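PDB 5N3U: phycocyanobilin lyase subunit alpha from Nostoc sp. PCC 7120, which associates with its partner subunit CpcF to form a lyase that is probably required for attaching the phycocyanobilin chromophore to the phycocyanin alpha chain CpcA. Local coordinates for residues D30-R34 and D61-R65; R87-L93 and S111-D117; Y148-E153 and R177-A182; L244-L248 and V268-M272. One frame throughout, in Å; residues are numbered along the deposited sequence.

Contact 1: D30-R34 and D61-R65; sequences DLSLR and DEADR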
loop_
_atom_site.group_PDB
_atom_site.type_symbol
_atom_site.label_atom_id
_atom_site.label_comp_id
_atom_site.label_asym_id
_atom_site.label_seq_id
_atom_site.Cartn_x
_atom_site.Cartn_y
_atom_site.Cartn_z
ATOM N N ASP A 30 20.666 -20.071 -1.613
ATOM C CA ASP A 30 19.941 -19.301 -0.611
ATOM C C ASP A 30 18.452 -19.696 -0.702
ATOM O O ASP A 30 17.733 -19.285 -1.611
ATOM C CB ASP A 30 20.132 -17.782 -0.853
ATOM C CG ASP A 30 19.476 -16.901 0.238
ATOM O OD1 ASP A 30 18.594 -17.365 1.049
ATOM O OD2 ASP A 30 19.832 -15.688 0.283
ATOM N N LEU A 31 18.012 -20.419 0.281
ATOM C CA LEU A 31 16.630 -20.880 0.277
ATOM C C LEU A 31 15.623 -19.731 0.394
ATOM O O LEU A 31 14.533 -19.792 -0.213
ATOM C CB LEU A 31 16.468 -21.877 1.362
ATOM C CG LEU A 31 17.423 -23.082 1.344
ATOM C CD1 LEU A 31 17.127 -23.902 2.559
ATOM C CD2 LEU A 31 17.273 -23.904 0.089
ATOM N N SER A 32 15.973 -18.682 1.134
ATOM C CA SER A 32 15.083 -17.529 1.256
ATOM C C SER A 32 14.845 -16.851 -0.068
ATOM O O SER A 32 13.775 -16.352 -0.349
ATOM C CB SER A 32 15.620 -16.545 2.271
ATOM O OG SER A 32 15.386 -17.086 3.541
ATOM N N LEU A 33 15.887 -16.802 -0.871
ATOM C CA LEU A 33 15.850 -16.220 -2.159
ATOM C C LEU A 33 15.008 -17.069 -3.109
ATOM O O LEU A 33 14.231 -16.509 -3.903
ATOM C CB LEU A 33 17.280 -16.030 -2.673
ATOM C CG LEU A 33 17.429 -15.282 -4.000
ATOM C CD1 LEU A 33 16.878 -13.870 -3.953
ATOM C CD2 LEU A 33 18.902 -15.223 -4.460
ATOM N N ARG A 34 15.133 -18.392 -3.037
ATOM C CA ARG A 34 14.205 -19.232 -3.811
ATOM C C ARG A 34 12.727 -18.917 -3.412
ATOM O O ARG A 34 11.849 -18.834 -4.262
ATOM C CB ARG A 34 14.394 -20.711 -3.454
ATOM C CG ARG A 34 15.759 -21.243 -3.752
ATOM C CD ARG A 34 15.733 -22.726 -3.421
ATOM N NE ARG A 34 16.947 -23.339 -3.935
ATOM C CZ ARG A 34 17.152 -24.651 -4.056
ATOM N NH1 ARG A 34 16.210 -25.546 -3.722
ATOM N NH2 ARG A 34 18.327 -25.059 -4.545
ATOM N N ASP A 61 10.551 -29.813 -4.493
ATOM C CA ASP A 61 11.625 -29.398 -3.601
ATOM C C ASP A 61 11.751 -30.234 -2.369
ATOM O O ASP A 61 10.773 -30.520 -1.630
ATOM C CB ASP A 61 11.450 -27.938 -3.166
ATOM C CG ASP A 61 12.626 -27.434 -2.340
ATOM O OD1 ASP A 61 13.788 -27.468 -2.888
ATOM O OD2 ASP A 61 12.426 -27.063 -1.152
ATOM N N GLU A 62 12.995 -30.576 -2.069
ATOM C CA GLU A 62 13.335 -31.169 -0.775
ATOM C C GLU A 62 14.289 -30.337 0.101
ATOM O O GLU A 62 14.433 -30.700 1.246
ATOM C CB GLU A 62 14.007 -32.553 -0.970
ATOM C CG GLU A 62 13.169 -33.482 -1.818
ATOM C CD GLU A 62 12.058 -34.153 -1.023
ATOM O OE1 GLU A 62 11.863 -33.871 0.196
ATOM O OE2 GLU A 62 11.361 -35.005 -1.611
ATOM N N ALA A 63 14.930 -29.307 -0.419
ATOM C CA ALA A 63 15.956 -28.462 0.307
ATOM C C ALA A 63 15.378 -27.678 1.472
ATOM O O ALA A 63 15.991 -27.571 2.581
ATOM C CB ALA A 63 16.566 -27.499 -0.666
ATOM N N ASP A 64 14.153 -27.181 1.279
ATOM C CA ASP A 64 13.555 -26.244 2.296
ATOM C C ASP A 64 12.453 -26.959 3.072
ATOM O O ASP A 64 11.402 -27.410 2.455
ATOM C CB ASP A 64 13.001 -24.989 1.576
ATOM C CG ASP A 64 12.698 -23.799 2.538
ATOM O OD1 ASP A 64 12.808 -24.009 3.761
ATOM O OD2 ASP A 64 12.402 -22.651 2.052
ATOM N N ARG A 65 12.661 -27.076 4.384
ATOM C CA ARG A 65 11.699 -27.662 5.288
ATOM C C ARG A 65 11.496 -26.761 6.486
ATOM O O ARG A 65 12.443 -26.104 6.917
ATOM C CB ARG A 65 12.139 -29.016 5.782
ATOM C CG ARG A 65 12.480 -30.031 4.712
ATOM C CD ARG A 65 11.254 -30.378 3.811
ATOM N NE ARG A 65 10.187 -31.068 4.491
ATOM C CZ ARG A 65 10.123 -32.396 4.652
ATOM N NH1 ARG A 65 11.115 -33.206 4.216
ATOM N NH2 ARG A 65 9.050 -32.923 5.233
HETATM O O HOH W 1 13.174 -22.292 -0.423
HETATM O O HOH W 2 14.298 -24.719 -1.467
#
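Start with Leu31, the first residue of helix 31-43, which loses the most area to the other segment, 63 Å². Its CD2 lies 3.7 Å from CB of Ala63, the apolar part of the contact, while its CB passes 4.2 Å from OD2 of Asp64. Ala63 also meets the charged neighbour: its CB is 3.6 Å from NH1 of Arg34. Asp64, closest in backbone to Leu31 (CA to CA 6.5 Å), reaches back through a water that donates to Leu31 O (2.9 Å) and to Asp64 OD2 (2.6 Å). Its other oxygen, OD1, pairs with Lys137 of the beta subunit.

One turn along the helix, Arg34 NH1 makes a salt bridge to Asp61 OD1 at 3.2 Å, approached at the edge of the guanidinium, while Arg34 NE is held by Ser28 O. A second water accepts from Arg34 NH1 (3.1 Å) and donates weakly to Asp61 OD2 (3.0 Å), which also accepts from Asp64 N at 3.0 Å in an Asx motif.

Apart from Leu31 on Ala63, the join between the loop after helix 49-58 and the start of helix 31-43 is therefore polar and partly water-mediated, with Asp64 shared with the beta subunit.

Contact 2: R87-L93 and S111-D117; sequences RKAVPGL and SLEMLKD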
loop_
_atom_site.group_PDB
_atom_site.type_symbol
_atom_site.label_atom_id
_atom_site.label_comp_id
_atom_site.label_asym_id
_atom_site.label_seq_id
_atom_site.Cartn_x
_atom_site.Cartn_y
_atom_site.Cartn_z
ATOM N N ARG A 87 -2.246 -24.705 -17.596
ATOM C CA ARG A 87 -2.722 -26.024 -17.171
ATOM C C ARG A 87 -1.699 -27.142 -17.307
ATOM O O ARG A 87 -1.898 -28.259 -16.831
ATOM C CB ARG A 87 -3.975 -26.353 -17.908
ATOM C CG ARG A 87 -5.106 -25.398 -17.624
ATOM C CD ARG A 87 -6.359 -25.881 -18.317
ATOM N NE ARG A 87 -7.525 -25.132 -17.870
ATOM C CZ ARG A 87 -8.777 -25.553 -17.984
ATOM N NH1 ARG A 87 -9.082 -26.763 -18.523
ATOM N NH2 ARG A 87 -9.748 -24.742 -17.568
ATOM N N LYS A 88 -0.558 -26.854 -17.892
ATOM C CA LYS A 88 0.558 -27.769 -17.718
ATOM C C LYS A 88 0.872 -28.106 -16.300
ATOM O O LYS A 88 1.461 -29.161 -15.996
ATOM C CB LYS A 88 1.825 -27.081 -18.274
ATOM C CG LYS A 88 3.001 -27.999 -18.359
ATOM C CD LYS A 88 4.191 -27.416 -19.138
ATOM C CE LYS A 88 5.252 -28.512 -19.004
ATOM N NZ LYS A 88 6.585 -28.177 -19.541
ATOM N N ALA A 89 0.556 -27.145 -15.394
ATOM C CA ALA A 89 0.771 -27.375 -13.956
ATOM C C ALA A 89 -0.132 -28.363 -13.258
ATOM O O ALA A 89 0.110 -28.723 -12.054
ATOM C CB ALA A 89 0.680 -26.015 -13.259
ATOM N N VAL A 90 -1.231 -28.756 -13.921
ATOM C CA VAL A 90 -2.298 -29.453 -13.257
ATOM C C VAL A 90 -1.849 -30.745 -12.656
ATOM O O VAL A 90 -2.107 -30.994 -11.489
ATOM C CB VAL A 90 -3.550 -29.532 -14.122
ATOM C CG1 VAL A 90 -4.582 -30.540 -13.629
ATOM C CG2 VAL A 90 -4.205 -28.172 -14.200
ATOM N N PRO A 91 -1.095 -31.594 -13.400
ATOM C CA PRO A 91 -0.701 -32.839 -12.811
ATOM C C PRO A 91 0.190 -32.722 -11.556
ATOM O O PRO A 91 -0.038 -33.451 -10.572
ATOM C CB PRO A 91 0.004 -33.563 -13.974
ATOM C CG PRO A 91 -0.649 -33.005 -15.154
ATOM C CD PRO A 91 -0.854 -31.573 -14.841
ATOM N N GLY A 92 1.147 -31.830 -11.591
ATOM C CA GLY A 92 1.976 -31.577 -10.424
ATOM C C GLY A 92 1.181 -31.042 -9.248
ATOM O O GLY A 92 1.414 -31.424 -8.102
ATOM N N LEU A 93 0.208 -30.168 -9.530
ATOM C CA LEU A 93 -0.663 -29.656 -8.475
ATOM C C LEU A 93 -1.513 -30.751 -7.911
ATOM O O LEU A 93 -1.707 -30.851 -6.689
ATOM C CB LEU A 93 -1.523 -28.461 -8.945
ATOM C CG LEU A 93 -0.747 -27.221 -9.229
ATOM C CD1 LEU A 93 -1.603 -26.265 -10.038
ATOM C CD2 LEU A 93 -0.110 -26.608 -7.939
ATOM N N SER A 111 -4.982 -23.244 -6.172
ATOM C CA SER A 111 -4.542 -23.054 -7.560
ATOM C C SER A 111 -5.345 -23.880 -8.559
ATOM O O SER A 111 -5.654 -23.404 -9.608
ATOM C CB SER A 111 -3.048 -23.386 -7.614
ATOM O OG SER A 111 -2.391 -22.351 -6.909
ATOM N N LEU A 112 -5.745 -25.088 -8.205
ATOM C CA LEU A 112 -6.617 -25.893 -9.051
ATOM C C LEU A 112 -7.966 -25.243 -9.203
ATOM O O LEU A 112 -8.557 -25.309 -10.275
ATOM C CB LEU A 112 -6.723 -27.293 -8.515
ATOM C CG LEU A 112 -5.437 -28.070 -8.691
ATOM C CD1 LEU A 112 -5.401 -29.316 -7.859
ATOM C CD2 LEU A 112 -5.206 -28.494 -10.156
ATOM N N GLU A 113 -8.482 -24.584 -8.160
ATOM C CA GLU A 113 -9.709 -23.801 -8.329
ATOM C C GLU A 113 -9.510 -22.643 -9.387
ATOM O O GLU A 113 -10.432 -22.322 -10.102
ATOM C CB GLU A 113 -10.090 -23.201 -7.006
ATOM C CG GLU A 113 -11.417 -22.425 -6.962
ATOM C CD GLU A 113 -11.389 -20.995 -7.507
ATOM O OE1 GLU A 113 -10.301 -20.317 -7.570
ATOM O OE2 GLU A 113 -12.507 -20.557 -7.925
ATOM N N MET A 114 -8.360 -21.999 -9.411
ATOM C CA MET A 114 -8.078 -20.918 -10.306
ATOM C C MET A 114 -7.895 -21.428 -11.713
ATOM O O MET A 114 -8.378 -20.807 -12.671
ATOM C CB MET A 114 -6.852 -20.146 -9.852
ATOM C CG MET A 114 -7.049 -19.419 -8.548
ATOM S SD MET A 114 -5.474 -18.607 -8.070
ATOM C CE MET A 114 -5.540 -17.303 -9.177
ATOM N N LEU A 115 -7.318 -22.605 -11.858
ATOM C CA LEU A 115 -7.064 -23.151 -13.226
ATOM C C LEU A 115 -8.285 -23.782 -13.856
ATOM O O LEU A 115 -8.323 -23.909 -15.063
ATOM C CB LEU A 115 -5.942 -24.122 -13.178
ATOM C CG LEU A 115 -4.604 -23.516 -12.827
ATOM C CD1 LEU A 115 -3.499 -24.472 -12.506
ATOM C CD2 LEU A 115 -4.148 -22.598 -13.921
ATOM N N LYS A 116 -9.285 -24.184 -13.062
ATOM C CA LYS A 116 -10.578 -24.669 -13.552
ATOM C C LYS A 116 -10.489 -25.974 -14.326
ATOM O O LYS A 116 -11.359 -26.247 -15.095
ATOM C CB LYS A 116 -11.349 -23.698 -14.493
ATOM C CG LYS A 116 -11.435 -22.271 -14.189
ATOM C CD LYS A 116 -12.259 -21.938 -13.031
ATOM C CE LYS A 116 -12.151 -20.418 -12.778
ATOM N NZ LYS A 116 -11.998 -20.212 -11.286
ATOM N N ASP A 117 -9.478 -26.772 -14.120
ATOM C CA ASP A 117 -9.276 -28.029 -14.884
ATOM C C ASP A 117 -9.947 -29.231 -14.193
ATOM O O ASP A 117 -9.627 -29.629 -13.067
ATOM C CB ASP A 117 -7.790 -28.288 -14.995
ATOM C CG ASP A 117 -7.435 -29.326 -16.023
ATOM O OD1 ASP A 117 -8.201 -30.279 -16.179
ATOM O OD2 ASP A 117 -6.340 -29.212 -16.616
#
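Three leucines and a valine make up the core of this fit. Leu93 projects from helix 90-96 into the hollow between Leu112 and Leu115, one turn apart on helix 102-115: its CB is 3.9 Å from Leu112 CD2, and its CD1 is 3.6 Å from Leu115 CD1. The same CD1 also rests 4.0 Å from CB of Ser111, whose small side chain leaves room for it. Val90, one turn earlier, packs against the same two leucines, on the side towards Asp117. Its CG1 meets Leu112 CD2 and its CG2 meets Leu115 CD1, both at 4.1 Å, while CG2 also lies 3.4 Å from OD2 of Asp117.

At the exposed end, helix 102-115 stops as Lys116 turns to positive phi, and Arg87 lays its extended side chain along this turn. The guanidinium has Asp117 CA and Lys116 C over one face, and its NH2 is 3.0 Å from Leu115 O. Asp117 OD2 lies 3.7 Å from Arg87 CD; the other oxygen, OD1, accepts from Thr119 N.

This is packing between successive helices within HEAT repeats. Helix 72-83 packs alongside, with Ala78 against Leu93 and its carbonyl bonded to Ser111 OG. Farther round helix 102-115, Glu113 packs against helix 148-157 and forms a salt bridge with Arg184 of helix 176-190.

Contact 3: Y148-E153 and R177-A182; sequences YEAVLE and RVQCAA
A salt bridge between Arg177 and Glu149 ties together two parallel helices in the HEAT repeats of this alpha solenoid. Arg177 NE donates to Glu149 OE1 at 3.0 Å (161° at the hydrogen), and NH2 adds weak bonds to OE1 at 3.2 Å and OE2 at 2.8 Å. Glu149 is extended, with chi1 and chi2 both t, so its carboxylate spans the gap; Arg177 runs m, t, p before its guanidinium turns to meet it. A water lies 2.7 Å from both Glu149 OE2 and Arg177 O.

Both segments are regular alpha helix throughout. Their axes come within 8.4 Å and point the same way, 3° apart, with CA of Glu149 and CA of Val178 5.0 Å from each other. Ala181 lets the backbones come so close: its CB faces the first helix, 3.6 Å from Glu149 O and 3.9 Å from Glu153 CG. Val178 (t) places CG2 4.2 Å from Tyr148 CB. Equivalent helices of adjacent repeats typically stack side by side like this, and helices 102-115 and 208-221 flank the pair. Leu152, with chi1 m and chi2 t, completes the apolar seam: its CB is 4.1 Å from Ala181 CB and its CD1 4.0 Å from Val178 CG1.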
loop_
_atom_site.group_PDB
_atom_site.type_symbol
_atom_site.label_atom_id
_atom_site.label_comp_id
_atom_site.label_asym_id
_atom_site.label_seq_id
_atom_site.Cartn_x
_atom_site.Cartn_y
_atom_site.Cartn_z
ATOM N N TYR A 148 -10.765 -27.851 3.501
ATOM C CA TYR A 148 -12.115 -28.070 2.933
ATOM C C TYR A 148 -12.616 -26.890 2.155
ATOM O O TYR A 148 -13.258 -27.071 1.089
ATOM C CB TYR A 148 -13.100 -28.447 4.080
ATOM C CG TYR A 148 -12.807 -29.835 4.673
ATOM C CD1 TYR A 148 -13.066 -30.987 3.945
ATOM C CD2 TYR A 148 -12.235 -29.963 5.914
ATOM C CE1 TYR A 148 -12.862 -32.214 4.468
ATOM C CE2 TYR A 148 -11.938 -31.193 6.432
ATOM C CZ TYR A 148 -12.240 -32.307 5.736
ATOM O OH TYR A 148 -11.969 -33.553 6.213
ATOM N N GLU A 149 -12.381 -25.688 2.648
ATOM C CA GLU A 149 -12.809 -24.526 1.952
ATOM C C GLU A 149 -12.362 -24.517 0.495
ATOM O O GLU A 149 -13.165 -24.362 -0.426
ATOM C CB GLU A 149 -12.353 -23.270 2.705
ATOM C CG GLU A 149 -12.693 -21.921 2.040
ATOM C CD GLU A 149 -12.345 -20.685 2.927
ATOM O OE1 GLU A 149 -11.732 -20.846 4.001
ATOM O OE2 GLU A 149 -12.790 -19.544 2.624
ATOM N N ALA A 150 -11.045 -24.644 0.283
ATOM C CA ALA A 150 -10.465 -24.636 -1.071
ATOM C C ALA A 150 -10.877 -25.809 -1.849
ATOM O O ALA A 150 -11.134 -25.689 -3.042
ATOM C CB ALA A 150 -8.948 -24.619 -0.921
ATOM N N VAL A 151 -11.019 -26.965 -1.249
ATOM C CA VAL A 151 -11.399 -28.160 -1.993
ATOM C C VAL A 151 -12.838 -28.041 -2.542
ATOM O O VAL A 151 -13.146 -28.396 -3.702
ATOM C CB VAL A 151 -11.293 -29.442 -1.129
ATOM C CG1 VAL A 151 -12.042 -30.620 -1.725
ATOM C CG2 VAL A 151 -9.801 -29.793 -0.871
ATOM N N LEU A 152 -13.714 -27.581 -1.685
ATOM C CA LEU A 152 -15.123 -27.419 -2.097
ATOM C C LEU A 152 -15.201 -26.339 -3.204
ATOM O O LEU A 152 -15.868 -26.522 -4.185
ATOM C CB LEU A 152 -15.948 -26.958 -0.902
ATOM C CG LEU A 152 -16.183 -28.079 0.146
ATOM C CD1 LEU A 152 -16.595 -27.496 1.457
ATOM C CD2 LEU A 152 -17.063 -29.209 -0.370
ATOM N N GLU A 153 -14.565 -25.225 -3.000
ATOM C CA GLU A 153 -14.563 -24.172 -4.010
ATOM C C GLU A 153 -14.018 -24.752 -5.298
ATOM O O GLU A 153 -14.584 -24.523 -6.385
ATOM C CB GLU A 153 -13.676 -23.034 -3.579
ATOM C CG GLU A 153 -14.346 -22.181 -2.552
ATOM C CD GLU A 153 -13.551 -20.952 -2.198
ATOM O OE1 GLU A 153 -12.343 -20.851 -2.560
ATOM O OE2 GLU A 153 -14.140 -20.076 -1.528
ATOM N N ARG A 177 -16.745 -20.645 7.302
ATOM C CA ARG A 177 -16.071 -20.599 6.024
ATOM C C ARG A 177 -16.280 -21.785 5.211
ATOM O O ARG A 177 -16.374 -21.697 3.978
ATOM C CB ARG A 177 -14.562 -20.326 6.249
ATOM C CG ARG A 177 -14.429 -18.829 6.678
ATOM C CD ARG A 177 -12.988 -18.382 7.003
ATOM N NE ARG A 177 -12.206 -18.413 5.762
ATOM C CZ ARG A 177 -11.694 -17.389 5.084
ATOM N NH1 ARG A 177 -11.726 -16.127 5.518
ATOM N NH2 ARG A 177 -11.101 -17.665 3.934
ATOM N N VAL A 178 -16.365 -22.948 5.846
ATOM C CA VAL A 178 -16.650 -24.195 5.114
ATOM C C VAL A 178 -18.090 -24.193 4.559
ATOM O O VAL A 178 -18.372 -24.660 3.437
ATOM C CB VAL A 178 -16.352 -25.392 6.005
ATOM C CG1 VAL A 178 -16.769 -26.640 5.368
ATOM C CG2 VAL A 178 -14.828 -25.388 6.369
ATOM N N GLN A 179 -19.016 -23.707 5.369
ATOM C CA GLN A 179 -20.405 -23.662 4.880
ATOM C C GLN A 179 -20.571 -22.745 3.690
ATOM O O GLN A 179 -21.347 -23.062 2.772
ATOM C CB GLN A 179 -21.321 -23.168 5.995
ATOM C CG GLN A 179 -21.377 -24.106 7.131
ATOM C CD GLN A 179 -22.236 -23.561 8.259
ATOM O OE1 GLN A 179 -21.977 -22.503 8.815
ATOM N NE2 GLN A 179 -23.250 -24.300 8.588
ATOM N N CYS A 180 -19.872 -21.624 3.709
ATOM C CA CYS A 180 -19.893 -20.668 2.611
ATOM C C CYS A 180 -19.353 -21.270 1.328
ATOM O O CYS A 180 -19.938 -21.120 0.230
ATOM C CB CYS A 180 -19.109 -19.449 3.029
ATOM S SG CYS A 180 -19.175 -18.039 1.929
ATOM N N ALA A 181 -18.203 -21.979 1.443
ATOM C CA ALA A 181 -17.676 -22.664 0.309
ATOM C C ALA A 181 -18.614 -23.721 -0.262
ATOM O O ALA A 181 -18.696 -23.884 -1.503
ATOM C CB ALA A 181 -16.337 -23.216 0.682
ATOM N N ALA A 182 -19.301 -24.493 0.625
ATOM C CA ALA A 182 -20.238 -25.503 0.205
ATOM C C ALA A 182 -21.440 -24.819 -0.502
ATOM O O ALA A 182 -21.889 -25.299 -1.532
ATOM C CB ALA A 182 -20.720 -26.312 1.388
HETATM O O HOH W 3 -15.426 -19.709 2.345
#

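Contact 4: L244-L248 and V268-M272; sequences LKGLL and VMNLM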
loop_
_atom_site.group_PDB
_atom_site.type_symbol
_atom_site.label_atom_id
_atom_site.label_comp_id
_atom_site.label_asym_id
_atom_site.label_seq_id
_atom_site.Cartn_x
_atom_site.Cartn_y
_atom_site.Cartn_z
ATOM N N LEU A 244 -19.520 -7.542 -8.723
ATOM C CA LEU A 244 -20.349 -6.990 -9.823
ATOM C C LEU A 244 -19.832 -7.331 -11.158
ATOM O O LEU A 244 -20.558 -7.682 -12.067
ATOM C CB LEU A 244 -20.617 -5.474 -9.639
ATOM C CG LEU A 244 -21.404 -5.144 -8.393
ATOM C CD1 LEU A 244 -21.443 -3.652 -7.984
ATOM C CD2 LEU A 244 -22.855 -5.657 -8.586
ATOM N N LYS A 245 -18.528 -7.336 -11.299
ATOM C CA LYS A 245 -17.963 -7.724 -12.548
ATOM C C LYS A 245 -18.356 -9.144 -12.924
ATOM O O LYS A 245 -18.531 -9.443 -14.098
ATOM C CB LYS A 245 -16.439 -7.738 -12.393
ATOM C CG LYS A 245 -15.710 -8.259 -13.558
ATOM C CD LYS A 245 -14.248 -8.355 -13.185
ATOM C CE LYS A 245 -13.382 -8.446 -14.396
ATOM N NZ LYS A 245 -13.300 -9.850 -14.805
ATOM N N GLY A 246 -18.383 -10.039 -11.952
ATOM C CA GLY A 246 -18.752 -11.440 -12.261
ATOM C C GLY A 246 -20.226 -11.508 -12.634
ATOM O O GLY A 246 -20.643 -12.193 -13.543
ATOM N N LEU A 247 -21.029 -10.741 -11.980
ATOM C CA LEU A 247 -22.431 -10.672 -12.377
ATOM C C LEU A 247 -22.592 -10.157 -13.819
ATOM O O LEU A 247 -23.340 -10.717 -14.633
ATOM C CB LEU A 247 -23.194 -9.807 -11.405
ATOM C CG LEU A 247 -23.893 -10.498 -10.285
ATOM C CD1 LEU A 247 -22.939 -11.144 -9.306
ATOM C CD2 LEU A 247 -24.751 -9.523 -9.505
ATOM N N LEU A 248 -21.811 -9.155 -14.161
ATOM C CA LEU A 248 -21.856 -8.545 -15.446
ATOM C C LEU A 248 -21.436 -9.503 -16.495
ATOM O O LEU A 248 -22.081 -9.658 -17.528
ATOM C CB LEU A 248 -20.928 -7.276 -15.453
ATOM C CG LEU A 248 -20.823 -6.539 -16.785
ATOM C CD1 LEU A 248 -22.232 -6.252 -17.300
ATOM C CD2 LEU A 248 -20.044 -5.236 -16.598
ATOM N N VAL A 268 -26.361 -3.553 -13.625
ATOM C CA VAL A 268 -25.114 -3.914 -12.909
ATOM C C VAL A 268 -24.026 -2.790 -13.125
ATOM O O VAL A 268 -23.420 -2.377 -12.171
ATOM C CB VAL A 268 -24.618 -5.264 -13.419
ATOM C CG1 VAL A 268 -23.212 -5.596 -12.890
ATOM C CG2 VAL A 268 -25.615 -6.372 -13.035
ATOM N N MET A 269 -23.870 -2.296 -14.360
ATOM C CA MET A 269 -22.881 -1.233 -14.661
ATOM C C MET A 269 -23.164 0.017 -13.918
ATOM O O MET A 269 -22.253 0.661 -13.422
ATOM C CB MET A 269 -22.768 -0.987 -16.144
ATOM C CG MET A 269 -22.070 -2.080 -16.819
ATOM S SD MET A 269 -21.555 -2.019 -18.526
ATOM C CE MET A 269 -23.159 -2.185 -19.340
ATOM N N ASN A 270 -24.439 0.349 -13.759
ATOM C CA ASN A 270 -24.821 1.518 -13.030
ATOM C C ASN A 270 -24.456 1.405 -11.576
ATOM O O ASN A 270 -24.110 2.410 -10.888
ATOM C CB ASN A 270 -26.342 1.803 -13.157
ATOM C CG ASN A 270 -26.764 2.239 -14.594
ATOM O OD1 ASN A 270 -25.980 2.740 -15.363
ATOM N ND2 ASN A 270 -28.034 2.063 -14.922
ATOM N N LEU A 271 -24.565 0.185 -11.039
ATOM C CA LEU A 271 -24.144 0.003 -9.650
ATOM C C LEU A 271 -22.562 0.132 -9.565
ATOM O O LEU A 271 -22.060 0.702 -8.636
ATOM C CB LEU A 271 -24.576 -1.349 -9.130
ATOM C CG LEU A 271 -26.087 -1.503 -8.990
ATOM C CD1 LEU A 271 -26.435 -2.985 -8.832
ATOM C CD2 LEU A 271 -26.578 -0.656 -7.830
ATOM N N MET A 272 -21.898 -0.401 -10.544
ATOM C CA MET A 272 -20.419 -0.397 -10.533
ATOM C C MET A 272 -19.939 1.050 -10.575
ATOM O O MET A 272 -19.155 1.487 -9.713
ATOM C CB MET A 272 -19.861 -1.191 -11.706
ATOM C CG MET A 272 -20.114 -2.704 -11.612
ATOM S SD MET A 272 -19.605 -3.649 -12.990
ATOM C CE MET A 272 -17.836 -3.625 -12.717
#
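Look first at Met272, whose chi angles m, t, p bend the end of its chain round between the helices. Its CG sits 3.4 Å from CB of Leu244, its SD 4.0 Å from CD2 of Leu248, and its CE 4.0 Å from the backbone N of Lys245. Leu244 takes the common m, t rotamer, which carries CD1 to within 4.1 Å of CB of Leu271. Leu248 adopts the other favoured leucine form, t, p; CD2 then reaches CG of Met269 at 3.8 Å. Val268, chi1 t, directs CG1 at the opposite helix, 3.5 Å from Leu244 O and 3.8 Å from Leu248 CB. Leu247 is less relaxed, with chi1 at -95° between wells, and its CB only grazes Val268 CG1 at 4.5 Å.

The short segments run antiparallel, at 161° with axes 9.7 Å apart; no hydrogen bond crosses, and side chains meet through apolar atoms and the Met272 sulphur. Helix 227-232 closes one flank, where Ile230 meets Leu244 and Ala227 touches Leu247 and Leu271. The beta subunit packs on this helix pair, with Ala189 on Leu248, Tyr155 on Met272, and Glu187 salt-bridged to Lys245, which also pairs with Glu249 of its own helix.

Overall arrangement
The four contacts follow one another along an all-helical chain, each closing before the next opens, as expected of a solenoid built from local repeats. Contacts 1 and 4 sit towards its two ends, on opposite sides of the chain's centre and about 43 Å apart between centres. Contacts 2 and 3 lie nearer the middle, 18 Å apart between centres, and touch where Glu113 CG meets Glu153 O at 3.8 Å, joining helix 102-115 to helix 148-157, in successive parts of the HEAT-repeat array. The beta subunit reaches contacts 1 and 4 but neither segment of contacts 2 or 3, so CpcF engages widely separated parts of this subunit in forming the lyase.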